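Side-chain contacts in citrinin polyketide synthase (Monascus purpureus, PDB 5MPT), which builds the keto-aldehyde precursor of the mycotoxin citrinin from malonyl-CoA units, the piece described here being its C-methyltransferase (CMeT) domain: residues G35-Y40 and N183-Q188; E318-V323 and A372-L377; D19-A24 and D363-T368. All coordinates share one frame; numbering follows the deposited sequence.

Contact 1: residues G35-Y40 and N183-Q188; sequences GQLGTY and NAVWIQ. With EDO (1,2-ethanediol), chain C.
The Schellman turn that ends helix 28-34 meets helix 181-198 through Gly35, Leu37, Val185 and Trp186, joining the N-terminal helical part of the chain to that helix. Gly35 lies against the helix with its backbone alone: its CA is 4.0 Å from Val185 CG2. The same CG2 touches Leu37 CB at 3.9 Å, and is therefore shared by the two residues on either side of Gln36. With positive phi (69°), Gln36 is the C-prime residue of the motif, which turns the chain so that Leu37 points back at helix 181-198. The CG of Leu37 lies anti to its backbone N (chi1 -155°), and its CD2 methyl reaches the six-membered ring of Trp186 obliquely, 3.6 Å from CH2, the two side chains crossing at about a right angle. Val185 CG1 sits over one face of the same indole, 3.8 Å above its plane, so the ring is packed by its own helix neighbour as well as by Leu37. A type I turn, closed by Tyr40 N to Leu37 O, then leads into helix 40-62. On this turn Thr39 OG1 accepts a 2.8 Å hydrogen bond from O1 of an ethanediol, probably left by the crystallisation liquor.

Contact 2: residues E318-V323 and A372-L377; sequences EQVPWV and ANIQRL
Glu318 and Ile374 face each other where strand 309-316 runs out toward helix 321-327 and the chain enters strand 375-381, its antiparallel neighbour in the methyltransferase sheet. The backbones are joined by a hydrogen bond from Glu318 N to Ile374 O, long at 3.3 Å. From there the Glu318 side chain can be followed outward. Its CB rests against the backbone of the partner segment, 3.5 Å from Asn373 O. With CG anti to the backbone N (chi1 -165°) the extended chain carries the carboxylate across the Asn373 side chain at a slant, where OE2 comes within 3.7 Å of Asn373 CB, and carboxylate and amide planes differ by 37°. OE1 reaches Asn373 ND2 only through a water, by two weak bonds. The amide oxygen is engaged within its own segment: Asn373 OD1 accepts a 2.8 Å bond from Arg376 NH2. The apolar part of the contact, which is buried, is a methyl contact, Val320 CG2 to Ile374 CG2 at 3.7 Å, between side chains that cross at about a right angle. Glu318 OE2 and Arg376 NH2 stay 6.3 Å apart, so their opposite charges can probably attract only at a distance; direct bonding across the contact is left to the backbone, while Glu318 O is buried without a partner.

Contact 3: residues D19-A24 and D363-T368; sequences DAFRIA and DWTEGT
Phe21 carries helix 14-26 onto the edge strand 361-364, meeting Asp363, Trp364 and Thr365. Two residues before it, Asp19 pairs instead within its own helix, OD1 taking a 3.0 Å salt bridge from Arg22 NH2. At Phe21 the CG is anti to the backbone N (chi1 -167°), which places the ring's CD2-CE2-CZ rim against the strand. This rim does the touching: CE2 lies 3.6 Å from Asp363 CG, near the ring plane, and CD2 is equally close to Asp363 OD2, with the ring and carboxylate planes 57° apart. On the other neighbour of CE2, CZ abuts Trp364 CA at 3.7 Å, again at the ring edge, and reaches Thr365 N obliquely. Strand 361-364 is the outermost on this side of the seven-stranded methyltransferase sheet, so the aromatic ring joins a helix of the N-terminal part to its border. Arg22 then points away from the strand, and Ala24 O is bonded to Gln189 NE2 of helix 181-198. Asp363 OD1 is held by two partners, Trp364 N, which donates a 2.8 Å bond from above the carboxylate plane, and Lys25, which forms a salt bridge just beyond the helical segment. Thr365 OG1 is bonded to Leu377 N on the neighbouring strand.

How the contacts relate
Starting from the N terminus, residues 19-24 open the widest loop, which contact 3 closes only at 363-368, toward the C-terminal end of the modelled chain. Contact 1 falls wholly within it, bringing 35-40 to helix 181-198 after a mostly helical excursion. Contact 2 opens later, at 318-323, and closes at 372-377, so it crosses contact 3. Contacts 1 and 3 fasten N-terminal helical parts to the methyltransferase fold, at a helix and at the sheet border respectively; contact 2 works within that fold. They also touch one another: probable hydrogen bonds link Asn183 to Gln375 and Tyr40 to Trp322, Trp186 packs on Thr365, and adjacent strands 361-364 and 375-381 join contacts 3 and 2.

Contact 1: residues G35-Y40 and N183-Q188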
ATOM      1  N   GLY A  35      13.392  -3.768  11.398  1.00 22.71           N
ATOM      2  CA  GLY A  35      13.003  -2.586  10.667  1.00 22.67           C
ATOM      3  C   GLY A  35      12.333  -1.525  11.476  1.00 24.09           C
ATOM      4  O   GLY A  35      11.864  -0.566  10.871  1.00 27.11           O
ATOM      5  N   GLN A  36      12.300  -1.668  12.798  1.00 25.14           N
ATOM      6  CA  GLN A  36      11.801  -0.653  13.712  1.00 26.74           C
ATOM      7  C   GLN A  36      10.286  -0.452  13.607  1.00 26.36           C
ATOM      8  O   GLN A  36       9.777   0.631  13.902  1.00 26.26           O
ATOM      9  CB  GLN A  36      12.543   0.674  13.506  1.00 29.04           C
ATOM     10  CG  GLN A  36      14.053   0.549  13.697  1.00 30.00           C
ATOM     11  CD  GLN A  36      14.427  -0.133  15.017  1.00 31.35           C
ATOM     12  OE1 GLN A  36      14.135   0.383  16.083  1.00 31.43           O
ATOM     13  NE2 GLN A  36      15.060  -1.320  14.937  1.00 33.41           N
ATOM     14  N   LEU A  37       9.570  -1.517  13.251  1.00 24.75           N
ATOM     15  CA  LEU A  37       8.119  -1.582  13.250  1.00 23.69           C
ATOM     16  C   LEU A  37       7.547  -2.321  14.462  1.00 24.00           C
ATOM     17  O   LEU A  37       6.332  -2.460  14.572  1.00 24.26           O
ATOM     18  CB  LEU A  37       7.644  -2.259  11.944  1.00 21.37           C
ATOM     19  CG  LEU A  37       6.217  -1.895  11.480  1.00 22.49           C
ATOM     20  CD1 LEU A  37       6.125  -0.428  11.105  1.00 23.23           C
ATOM     21  CD2 LEU A  37       5.863  -2.839  10.314  1.00 23.11           C
ATOM     22  N   GLY A  38       8.380  -2.790  15.388  1.00 23.59           N
ATOM     23  CA  GLY A  38       7.833  -3.631  16.439  1.00 22.84           C
ATOM     24  C   GLY A  38       7.037  -2.936  17.524  1.00 25.50           C
ATOM     25  O   GLY A  38       6.442  -3.627  18.352  1.00 26.63           O
ATOM     26  N   THR A  39       6.918  -1.616  17.508  1.00 28.21           N
ATOM     27  CA  THR A  39       5.981  -0.938  18.394  1.00 27.58           C
ATOM     28  C   THR A  39       4.897  -0.238  17.619  1.00 26.48           C
ATOM     29  O   THR A  39       4.143   0.542  18.214  1.00 24.73           O
ATOM     30  CB  THR A  39       6.687   0.090  19.266  1.00 26.49           C
ATOM     31  OG1 THR A  39       7.356   1.042  18.435  1.00 26.33           O
ATOM     32  CG2 THR A  39       7.697  -0.589  20.173  1.00 25.70           C
ATOM     33  N   TYR A  40       4.788  -0.492  16.317  1.00 24.53           N
ATOM     34  CA  TYR A  40       3.943   0.366  15.486  1.00 25.30           C
ATOM     35  C   TYR A  40       2.465   0.209  15.823  1.00 26.89           C
ATOM     36  O   TYR A  40       1.748   1.206  15.972  1.00 28.58           O
ATOM     37  CB  TYR A  40       4.197   0.059  14.015  1.00 25.55           C
ATOM     38  CG  TYR A  40       3.705   1.134  13.037  1.00 24.17           C
ATOM     39  CD1 TYR A  40       4.472   2.269  12.779  1.00 19.96           C
ATOM     40  CD2 TYR A  40       2.515   0.987  12.332  1.00 26.59           C
ATOM     41  CE1 TYR A  40       4.044   3.244  11.906  1.00 20.45           C
ATOM     42  CE2 TYR A  40       2.092   1.965  11.422  1.00 26.81           C
ATOM     43  CZ  TYR A  40       2.881   3.061  11.194  1.00 23.12           C
ATOM     44  OH  TYR A  40       2.497   4.011  10.307  1.00 23.22           O
ATOM     45  N   ASN A 183       6.229   0.297   5.263  1.00 18.56           N
ATOM     46  CA  ASN A 183       6.458  -0.274   3.943  1.00 20.41           C
ATOM     47  C   ASN A 183       7.828  -0.938   3.790  1.00 21.98           C
ATOM     48  O   ASN A 183       7.933  -1.974   3.134  1.00 23.24           O
ATOM     49  CB  ASN A 183       6.321   0.806   2.884  1.00 20.63           C
ATOM     50  CG  ASN A 183       4.884   1.154   2.615  1.00 21.80           C
ATOM     51  OD1 ASN A 183       4.051   0.287   2.369  1.00 23.86           O
ATOM     52  ND2 ASN A 183       4.570   2.422   2.704  1.00 21.60           N
ATOM     53  N   ALA A 184       8.883  -0.334   4.327  1.00 21.87           N
ATOM     54  CA  ALA A 184      10.235  -0.849   4.105  1.00 23.08           C
ATOM     55  C   ALA A 184      10.420  -2.250   4.659  1.00 22.03           C
ATOM     56  O   ALA A 184      11.181  -3.036   4.094  1.00 21.39           O
ATOM     57  CB  ALA A 184      11.267   0.095   4.703  1.00 23.92           C
ATOM     58  N   VAL A 185       9.724  -2.594   5.736  1.00 21.79           N
ATOM     59  CA  VAL A 185       9.913  -3.901   6.365  1.00 19.85           C
ATOM     60  C   VAL A 185       9.716  -5.009   5.337  1.00 19.79           C
ATOM     61  O   VAL A 185      10.563  -5.905   5.173  1.00 18.84           O
ATOM     62  CB  VAL A 185       8.945  -4.051   7.555  1.00 19.89           C
ATOM     63  CG1 VAL A 185       8.599  -5.545   7.806  1.00 19.51           C
ATOM     64  CG2 VAL A 185       9.554  -3.408   8.769  1.00 21.20           C
ATOM     65  N   TRP A 186       8.585  -4.972   4.639  1.00 20.70           N
ATOM     66  CA  TRP A 186       8.248  -6.056   3.729  1.00 20.98           C
ATOM     67  C   TRP A 186       8.994  -5.969   2.405  1.00 20.45           C
ATOM     68  O   TRP A 186       9.219  -7.005   1.778  1.00 20.08           O
ATOM     69  CB  TRP A 186       6.735  -6.085   3.492  1.00 20.09           C
ATOM     70  CG  TRP A 186       6.040  -6.632   4.691  1.00 21.23           C
ATOM     71  CD1 TRP A 186       5.899  -7.947   5.031  1.00 23.38           C
ATOM     72  CD2 TRP A 186       5.446  -5.876   5.751  1.00 20.75           C
ATOM     73  NE1 TRP A 186       5.241  -8.062   6.232  1.00 23.44           N
ATOM     74  CE2 TRP A 186       4.939  -6.807   6.686  1.00 23.01           C
ATOM     75  CE3 TRP A 186       5.250  -4.508   5.979  1.00 19.26           C
ATOM     76  CZ2 TRP A 186       4.294  -6.420   7.838  1.00 23.80           C
ATOM     77  CZ3 TRP A 186       4.629  -4.135   7.120  1.00 20.11           C
ATOM     78  CH2 TRP A 186       4.133  -5.088   8.032  1.00 22.46           C
ATOM     79  N   ILE A 187       9.438  -4.775   2.010  1.00 20.77           N
ATOM     80  CA  ILE A 187      10.345  -4.652   0.875  1.00 21.50           C
ATOM     81  C   ILE A 187      11.676  -5.299   1.208  1.00 20.66           C
ATOM     82  O   ILE A 187      12.244  -6.041   0.407  1.00 23.19           O
ATOM     83  CB  ILE A 187      10.510  -3.169   0.478  1.00 22.70           C
ATOM     84  CG1 ILE A 187       9.161  -2.573   0.034  1.00 24.41           C
ATOM     85  CG2 ILE A 187      11.539  -3.042  -0.640  1.00 23.82           C
ATOM     86  CD1 ILE A 187       9.192  -1.041  -0.264  1.00 25.36           C
ATOM     87  N   GLN A 188      12.188  -5.035   2.412  1.00 20.82           N
ATOM     88  CA  GLN A 188      13.422  -5.676   2.833  1.00 21.17           C
ATOM     89  C   GLN A 188      13.248  -7.182   2.884  1.00 19.52           C
ATOM     90  O   GLN A 188      14.147  -7.923   2.506  1.00 20.39           O
ATOM     91  CB  GLN A 188      13.838  -5.106   4.195  1.00 22.39           C
ATOM     92  CG  GLN A 188      15.214  -5.490   4.637  1.00 25.64           C
ATOM     93  CD  GLN A 188      16.309  -4.720   3.921  1.00 27.63           C
ATOM     94  OE1 GLN A 188      16.314  -3.484   3.919  1.00 29.15           O
ATOM     95  NE2 GLN A 188      17.249  -5.454   3.300  1.00 26.58           N
TER
HETATM   96  C1  EDO C2202      10.943   1.610  17.042  1.00 31.40           C
HETATM   97  O1  EDO C2202      10.148   1.007  18.062  1.00 28.32           O
HETATM   98  C2  EDO C2202      10.345   2.961  16.680  1.00 32.35           C
HETATM   99  O2  EDO C2202       8.913   2.846  16.644  1.00 27.69           O

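Contact 2: residues E318-V323 and A372-L377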
ATOM      1  N   GLU A 318      -4.769  -5.315   6.238  1.00 23.09           N
ATOM      2  CA  GLU A 318      -5.618  -4.760   7.279  1.00 27.20           C
ATOM      3  C   GLU A 318      -5.655  -3.243   7.135  1.00 29.52           C
ATOM      4  O   GLU A 318      -4.639  -2.612   6.817  1.00 30.08           O
ATOM      5  CB  GLU A 318      -5.064  -5.188   8.635  1.00 32.22           C
ATOM      6  CG  GLU A 318      -5.966  -5.033   9.821  1.00 39.69           C
ATOM      7  CD  GLU A 318      -5.361  -5.714  11.034  1.00 44.67           C
ATOM      8  OE1 GLU A 318      -4.809  -4.996  11.896  1.00 48.11           O
ATOM      9  OE2 GLU A 318      -5.404  -6.967  11.096  1.00 42.94           O
ATOM     10  N   GLN A 319      -6.826  -2.650   7.370  1.00 28.55           N
ATOM     11  CA  GLN A 319      -6.928  -1.199   7.304  1.00 29.27           C
ATOM     12  C   GLN A 319      -6.200  -0.549   8.475  1.00 26.45           C
ATOM     13  O   GLN A 319      -6.117  -1.102   9.576  1.00 28.15           O
ATOM     14  CB  GLN A 319      -8.398  -0.755   7.289  1.00 33.18           C
ATOM     15  CG  GLN A 319      -9.137  -1.098   6.011  1.00 36.46           C
ATOM     16  CD  GLN A 319     -10.625  -0.883   6.137  1.00 39.12           C
ATOM     17  OE1 GLN A 319     -11.401  -1.831   6.042  1.00 45.63           O
ATOM     18  NE2 GLN A 319     -11.038   0.370   6.349  1.00 35.62           N
ATOM     19  N   VAL A 320      -5.637   0.627   8.200  1.00 25.19           N
ATOM     20  CA  VAL A 320      -4.904   1.458   9.154  1.00 24.17           C
ATOM     21  C   VAL A 320      -5.547   2.836   9.064  1.00 21.60           C
ATOM     22  O   VAL A 320      -5.713   3.349   7.944  1.00 23.16           O
ATOM     23  CB  VAL A 320      -3.416   1.528   8.809  1.00 24.23           C
ATOM     24  CG1 VAL A 320      -2.700   2.585   9.651  1.00 24.32           C
ATOM     25  CG2 VAL A 320      -2.776   0.163   9.050  1.00 23.98           C
ATOM     26  N   PRO A 321      -5.926   3.481  10.178  1.00 24.67           N
ATOM     27  CA  PRO A 321      -6.717   4.721  10.022  1.00 23.45           C
ATOM     28  C   PRO A 321      -6.025   5.813   9.211  1.00 22.31           C
ATOM     29  O   PRO A 321      -6.687   6.418   8.350  1.00 22.34           O
ATOM     30  CB  PRO A 321      -6.999   5.134  11.473  1.00 26.54           C
ATOM     31  CG  PRO A 321      -7.054   3.854  12.194  1.00 27.93           C
ATOM     32  CD  PRO A 321      -6.000   2.993  11.566  1.00 25.42           C
ATOM     33  N   TRP A 322      -4.734   6.102   9.443  1.00 19.04           N
ATOM     34  CA  TRP A 322      -4.124   7.195   8.685  1.00 21.64           C
ATOM     35  C   TRP A 322      -4.094   6.910   7.190  1.00 23.25           C
ATOM     36  O   TRP A 322      -4.155   7.849   6.388  1.00 22.40           O
ATOM     37  CB  TRP A 322      -2.722   7.531   9.172  1.00 21.72           C
ATOM     38  CG  TRP A 322      -1.589   6.528   8.868  1.00 18.06           C
ATOM     39  CD1 TRP A 322      -1.065   5.607   9.719  1.00 20.62           C
ATOM     40  CD2 TRP A 322      -0.881   6.367   7.618  1.00 21.41           C
ATOM     41  NE1 TRP A 322      -0.077   4.891   9.086  1.00 19.78           N
ATOM     42  CE2 TRP A 322       0.054   5.341   7.801  1.00 19.66           C
ATOM     43  CE3 TRP A 322      -0.942   7.002   6.377  1.00 22.86           C
ATOM     44  CZ2 TRP A 322       0.912   4.951   6.807  1.00 20.46           C
ATOM     45  CZ3 TRP A 322      -0.099   6.610   5.399  1.00 22.70           C
ATOM     46  CH2 TRP A 322       0.825   5.595   5.607  1.00 21.65           C
ATOM     47  N   VAL A 323      -3.993   5.640   6.795  1.00 21.99           N
ATOM     48  CA  VAL A 323      -4.016   5.297   5.374  1.00 21.64           C
ATOM     49  C   VAL A 323      -5.380   5.625   4.769  1.00 22.51           C
ATOM     50  O   VAL A 323      -5.482   6.297   3.731  1.00 22.75           O
ATOM     51  CB  VAL A 323      -3.658   3.811   5.181  1.00 23.15           C
ATOM     52  CG1 VAL A 323      -3.748   3.405   3.711  1.00 23.18           C
ATOM     53  CG2 VAL A 323      -2.262   3.524   5.769  1.00 23.45           C
ATOM     54  N   ALA A 372       2.552  -8.105  11.684  1.00 18.69           N
ATOM     55  CA  ALA A 372       2.558  -9.144  10.656  1.00 20.61           C
ATOM     56  C   ALA A 372       1.202  -9.309   9.986  1.00 22.80           C
ATOM     57  O   ALA A 372       1.139  -9.936   8.937  1.00 22.17           O
ATOM     58  CB  ALA A 372       3.023 -10.483  11.262  1.00 18.92           C
ATOM     59  N   ASN A 373       0.128  -8.736  10.540  1.00 25.94           N
ATOM     60  CA  ASN A 373      -1.186  -8.771   9.910  1.00 25.75           C
ATOM     61  C   ASN A 373      -1.487  -7.514   9.109  1.00 21.26           C
ATOM     62  O   ASN A 373      -2.464  -7.498   8.335  1.00 20.02           O
ATOM     63  CB  ASN A 373      -2.281  -8.978  10.964  1.00 30.30           C
ATOM     64  CG  ASN A 373      -2.120 -10.277  11.717  1.00 34.88           C
ATOM     65  OD1 ASN A 373      -1.851 -11.321  11.129  1.00 30.69           O
ATOM     66  ND2 ASN A 373      -2.250 -10.214  13.045  1.00 42.24           N
ATOM     67  N   ILE A 374      -0.634  -6.496   9.188  1.00 19.53           N
ATOM     68  CA  ILE A 374      -0.982  -5.220   8.553  1.00 19.39           C
ATOM     69  C   ILE A 374      -0.713  -5.266   7.058  1.00 18.32           C
ATOM     70  O   ILE A 374      -1.551  -4.838   6.252  1.00 19.07           O
ATOM     71  CB  ILE A 374      -0.237  -4.049   9.213  1.00 19.36           C
ATOM     72  CG1 ILE A 374      -0.621  -3.940  10.691  1.00 20.98           C
ATOM     73  CG2 ILE A 374      -0.533  -2.753   8.484  1.00 20.91           C
ATOM     74  CD1 ILE A 374       0.291  -3.007  11.474  1.00 21.20           C
ATOM     75  N   GLN A 375       0.482  -5.700   6.672  1.00 20.01           N
ATOM     76  CA  GLN A 375       0.810  -6.013   5.292  1.00 17.47           C
ATOM     77  C   GLN A 375       1.370  -7.411   5.234  1.00 17.50           C
ATOM     78  O   GLN A 375       1.883  -7.949   6.214  1.00 19.08           O
ATOM     79  CB  GLN A 375       1.838  -5.056   4.692  1.00 15.34           C
ATOM     80  CG  GLN A 375       1.520  -3.597   4.995  1.00 15.86           C
ATOM     81  CD  GLN A 375       1.846  -2.700   3.851  1.00 16.69           C
ATOM     82  OE1 GLN A 375       1.217  -2.786   2.790  1.00 18.95           O
ATOM     83  NE2 GLN A 375       2.826  -1.850   4.017  1.00 16.77           N
ATOM     84  N   ARG A 376       1.304  -7.974   4.037  1.00 16.79           N
ATOM     85  CA  ARG A 376       1.850  -9.283   3.772  1.00 17.02           C
ATOM     86  C   ARG A 376       2.510  -9.286   2.411  1.00 15.96           C
ATOM     87  O   ARG A 376       2.064  -8.601   1.483  1.00 19.58           O
ATOM     88  CB  ARG A 376       0.775 -10.354   3.805  1.00 17.18           C
ATOM     89  CG  ARG A 376       0.087 -10.477   5.116  1.00 17.63           C
ATOM     90  CD  ARG A 376      -0.781 -11.697   5.165  1.00 19.67           C
ATOM     91  NE  ARG A 376      -1.710 -11.602   6.267  1.00 20.60           N
ATOM     92  CZ  ARG A 376      -1.473 -12.010   7.510  1.00 21.15           C
ATOM     93  NH1 ARG A 376      -0.311 -12.597   7.843  1.00 20.86           N
ATOM     94  NH2 ARG A 376      -2.416 -11.814   8.436  1.00 23.32           N
ATOM     95  N   LEU A 377       3.568 -10.091   2.283  1.00 16.68           N
ATOM     96  CA  LEU A 377       3.929 -10.621   0.983  1.00 16.14           C
ATOM     97  C   LEU A 377       3.036 -11.821   0.703  1.00 17.64           C
ATOM     98  O   LEU A 377       2.887 -12.717   1.537  1.00 20.07           O
ATOM     99  CB  LEU A 377       5.391 -11.038   0.905  1.00 17.76           C
ATOM    100  CG  LEU A 377       6.483  -9.987   1.116  1.00 20.19           C
ATOM    101  CD1 LEU A 377       7.870 -10.657   1.147  1.00 21.76           C
ATOM    102  CD2 LEU A 377       6.387  -8.918   0.062  1.00 20.96           C
TER
HETATM  103  O   HOH W   1      -3.023  -7.055  13.960  1.00 38.87           O

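Contact 3: residues D19-A24 and D363-T368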
ATOM      1  N   ASP A  19      11.274 -23.012  -1.211  1.00 24.16           N
ATOM      2  CA  ASP A  19      12.234 -23.001  -0.125  1.00 26.17           C
ATOM      3  C   ASP A  19      12.631 -21.582   0.254  1.00 24.88           C
ATOM      4  O   ASP A  19      12.733 -21.263   1.442  1.00 25.48           O
ATOM      5  CB  ASP A  19      13.461 -23.839  -0.505  1.00 29.40           C
ATOM      6  CG  ASP A  19      13.127 -25.318  -0.696  1.00 34.91           C
ATOM      7  OD1 ASP A  19      12.039 -25.754  -0.260  1.00 38.00           O
ATOM      8  OD2 ASP A  19      13.982 -26.061  -1.240  1.00 35.29           O
ATOM      9  N   ALA A  20      12.864 -20.719  -0.731  1.00 25.39           N
ATOM     10  CA  ALA A  20      13.150 -19.326  -0.413  1.00 24.84           C
ATOM     11  C   ALA A  20      11.978 -18.664   0.302  1.00 23.54           C
ATOM     12  O   ALA A  20      12.176 -17.901   1.257  1.00 24.35           O
ATOM     13  CB  ALA A  20      13.523 -18.535  -1.660  1.00 26.34           C
ATOM     14  N   PHE A  21      10.746 -18.900  -0.162  1.00 22.67           N
ATOM     15  CA  PHE A  21       9.624 -18.230   0.487  1.00 22.95           C
ATOM     16  C   PHE A  21       9.456 -18.705   1.918  1.00 24.21           C
ATOM     17  O   PHE A  21       9.170 -17.899   2.815  1.00 23.44           O
ATOM     18  CB  PHE A  21       8.334 -18.456  -0.270  1.00 21.07           C
ATOM     19  CG  PHE A  21       7.232 -17.519   0.198  1.00 21.79           C
ATOM     20  CD1 PHE A  21       7.296 -16.179  -0.099  1.00 22.07           C
ATOM     21  CD2 PHE A  21       6.219 -17.968   1.028  1.00 22.30           C
ATOM     22  CE1 PHE A  21       6.332 -15.291   0.375  1.00 23.21           C
ATOM     23  CE2 PHE A  21       5.242 -17.082   1.512  1.00 21.95           C
ATOM     24  CZ  PHE A  21       5.300 -15.746   1.169  1.00 23.07           C
ATOM     25  N   ARG A  22       9.635 -20.005   2.157  1.00 26.02           N
ATOM     26  CA  ARG A  22       9.484 -20.507   3.514  1.00 26.41           C
ATOM     27  C   ARG A  22      10.479 -19.831   4.442  1.00 24.69           C
ATOM     28  O   ARG A  22      10.112 -19.362   5.531  1.00 24.63           O
ATOM     29  CB  ARG A  22       9.652 -22.019   3.558  1.00 29.97           C
ATOM     30  CG  ARG A  22       9.498 -22.625   4.965  1.00 38.40           C
ATOM     31  CD  ARG A  22       9.908 -24.098   4.978  1.00 49.37           C
ATOM     32  NE  ARG A  22      11.285 -24.272   4.505  1.00 62.27           N
ATOM     33  CZ  ARG A  22      11.638 -24.655   3.278  1.00 72.28           C
ATOM     34  NH1 ARG A  22      12.928 -24.765   2.974  1.00 76.99           N
ATOM     35  NH2 ARG A  22      10.721 -24.941   2.350  1.00 74.06           N
ATOM     36  N   ILE A  23      11.732 -19.710   3.999  1.00 25.77           N
ATOM     37  CA  ILE A  23      12.755 -19.049   4.813  1.00 25.92           C
ATOM     38  C   ILE A  23      12.359 -17.607   5.110  1.00 24.59           C
ATOM     39  O   ILE A  23      12.466 -17.137   6.246  1.00 25.35           O
ATOM     40  CB  ILE A  23      14.118 -19.120   4.108  1.00 27.25           C
ATOM     41  CG1 ILE A  23      14.661 -20.543   4.189  1.00 30.61           C
ATOM     42  CG2 ILE A  23      15.098 -18.179   4.747  1.00 24.64           C
ATOM     43  CD1 ILE A  23      15.817 -20.823   3.234  1.00 35.57           C
ATOM     44  N   ALA A  24      11.909 -16.870   4.087  1.00 22.88           N
ATOM     45  CA  ALA A  24      11.528 -15.483   4.298  1.00 22.95           C
ATOM     46  C   ALA A  24      10.331 -15.393   5.241  1.00 23.34           C
ATOM     47  O   ALA A  24      10.338 -14.616   6.218  1.00 21.28           O
ATOM     48  CB  ALA A  24      11.249 -14.834   2.936  1.00 22.71           C
ATOM     49  N   ASP A 363       0.751 -18.571  -0.936  1.00 22.71           N
ATOM     50  CA  ASP A 363       1.268 -18.521   0.429  1.00 22.37           C
ATOM     51  C   ASP A 363       1.440 -17.053   0.816  1.00 22.80           C
ATOM     52  O   ASP A 363       1.397 -16.153  -0.036  1.00 20.98           O
ATOM     53  CB  ASP A 363       2.581 -19.308   0.530  1.00 22.56           C
ATOM     54  CG  ASP A 363       2.929 -19.739   1.974  1.00 23.61           C
ATOM     55  OD1 ASP A 363       2.202 -19.388   2.928  1.00 25.92           O
ATOM     56  OD2 ASP A 363       3.939 -20.467   2.142  1.00 25.80           O
ATOM     57  N   TRP A 364       1.619 -16.788   2.112  1.00 21.19           N
ATOM     58  CA  TRP A 364       1.890 -15.409   2.513  1.00 19.57           C
ATOM     59  C   TRP A 364       2.640 -15.372   3.830  1.00 20.65           C
ATOM     60  O   TRP A 364       2.686 -16.356   4.566  1.00 22.70           O
ATOM     61  CB  TRP A 364       0.623 -14.563   2.636  1.00 20.20           C
ATOM     62  CG  TRP A 364      -0.438 -15.150   3.509  1.00 21.68           C
ATOM     63  CD1 TRP A 364      -0.568 -15.020   4.865  1.00 22.96           C
ATOM     64  CD2 TRP A 364      -1.536 -15.947   3.074  1.00 25.04           C
ATOM     65  NE1 TRP A 364      -1.673 -15.707   5.299  1.00 25.47           N
ATOM     66  CE2 TRP A 364      -2.290 -16.279   4.214  1.00 25.93           C
ATOM     67  CE3 TRP A 364      -1.949 -16.432   1.823  1.00 28.87           C
ATOM     68  CZ2 TRP A 364      -3.437 -17.064   4.139  1.00 28.44           C
ATOM     69  CZ3 TRP A 364      -3.078 -17.208   1.758  1.00 31.33           C
ATOM     70  CH2 TRP A 364      -3.811 -17.513   2.909  1.00 31.10           C
ATOM     71  N   THR A 365       3.264 -14.222   4.084  1.00 19.04           N
ATOM     72  CA  THR A 365       3.990 -13.995   5.323  1.00 17.92           C
ATOM     73  C   THR A 365       3.026 -13.924   6.488  1.00 19.72           C
ATOM     74  O   THR A 365       1.891 -13.438   6.356  1.00 19.35           O
ATOM     75  CB  THR A 365       4.790 -12.699   5.247  1.00 16.23           C
ATOM     76  OG1 THR A 365       3.914 -11.633   4.861  1.00 17.29           O
ATOM     77  CG2 THR A 365       5.892 -12.818   4.207  1.00 17.67           C
ATOM     78  N   GLU A 366       3.506 -14.396   7.641  1.00 21.80           N
ATOM     79  CA  GLU A 366       2.762 -14.333   8.881  1.00 24.04           C
ATOM     80  C   GLU A 366       3.747 -14.316  10.032  1.00 21.89           C
ATOM     81  O   GLU A 366       4.916 -14.699   9.891  1.00 22.31           O
ATOM     82  CB  GLU A 366       1.778 -15.498   9.014  1.00 29.92           C
ATOM     83  CG  GLU A 366       2.317 -16.872   8.866  1.00 41.73           C
ATOM     84  CD  GLU A 366       1.186 -17.861   8.588  1.00 54.15           C
ATOM     85  OE1 GLU A 366       0.004 -17.436   8.601  1.00 53.14           O
ATOM     86  OE2 GLU A 366       1.470 -19.052   8.361  1.00 63.92           O
ATOM     87  N   GLY A 367       3.244 -13.884  11.177  1.00 22.62           N
ATOM     88  CA  GLY A 367       4.042 -13.840  12.390  1.00 24.19           C
ATOM     89  C   GLY A 367       3.183 -13.677  13.623  1.00 24.84           C
ATOM     90  O   GLY A 367       1.959 -13.559  13.556  1.00 24.93           O
ATOM     91  N   THR A 368       3.857 -13.634  14.773  1.00 29.57           N
ATOM     92  CA  THR A 368       3.177 -13.417  16.047  0.72 34.15           C
ATOM     93  C   THR A 368       3.011 -11.942  16.387  1.00 30.86           C
ATOM     94  O   THR A 368       2.088 -11.586  17.139  1.00 28.99           O
ATOM     95  CB  THR A 368       3.946 -14.117  17.176  0.72 38.19           C
ATOM     96  OG1 THR A 368       5.212 -13.473  17.354  0.72 35.92           O
ATOM     97  CG2 THR A 368       4.165 -15.584  16.843  0.72 39.80           C
TER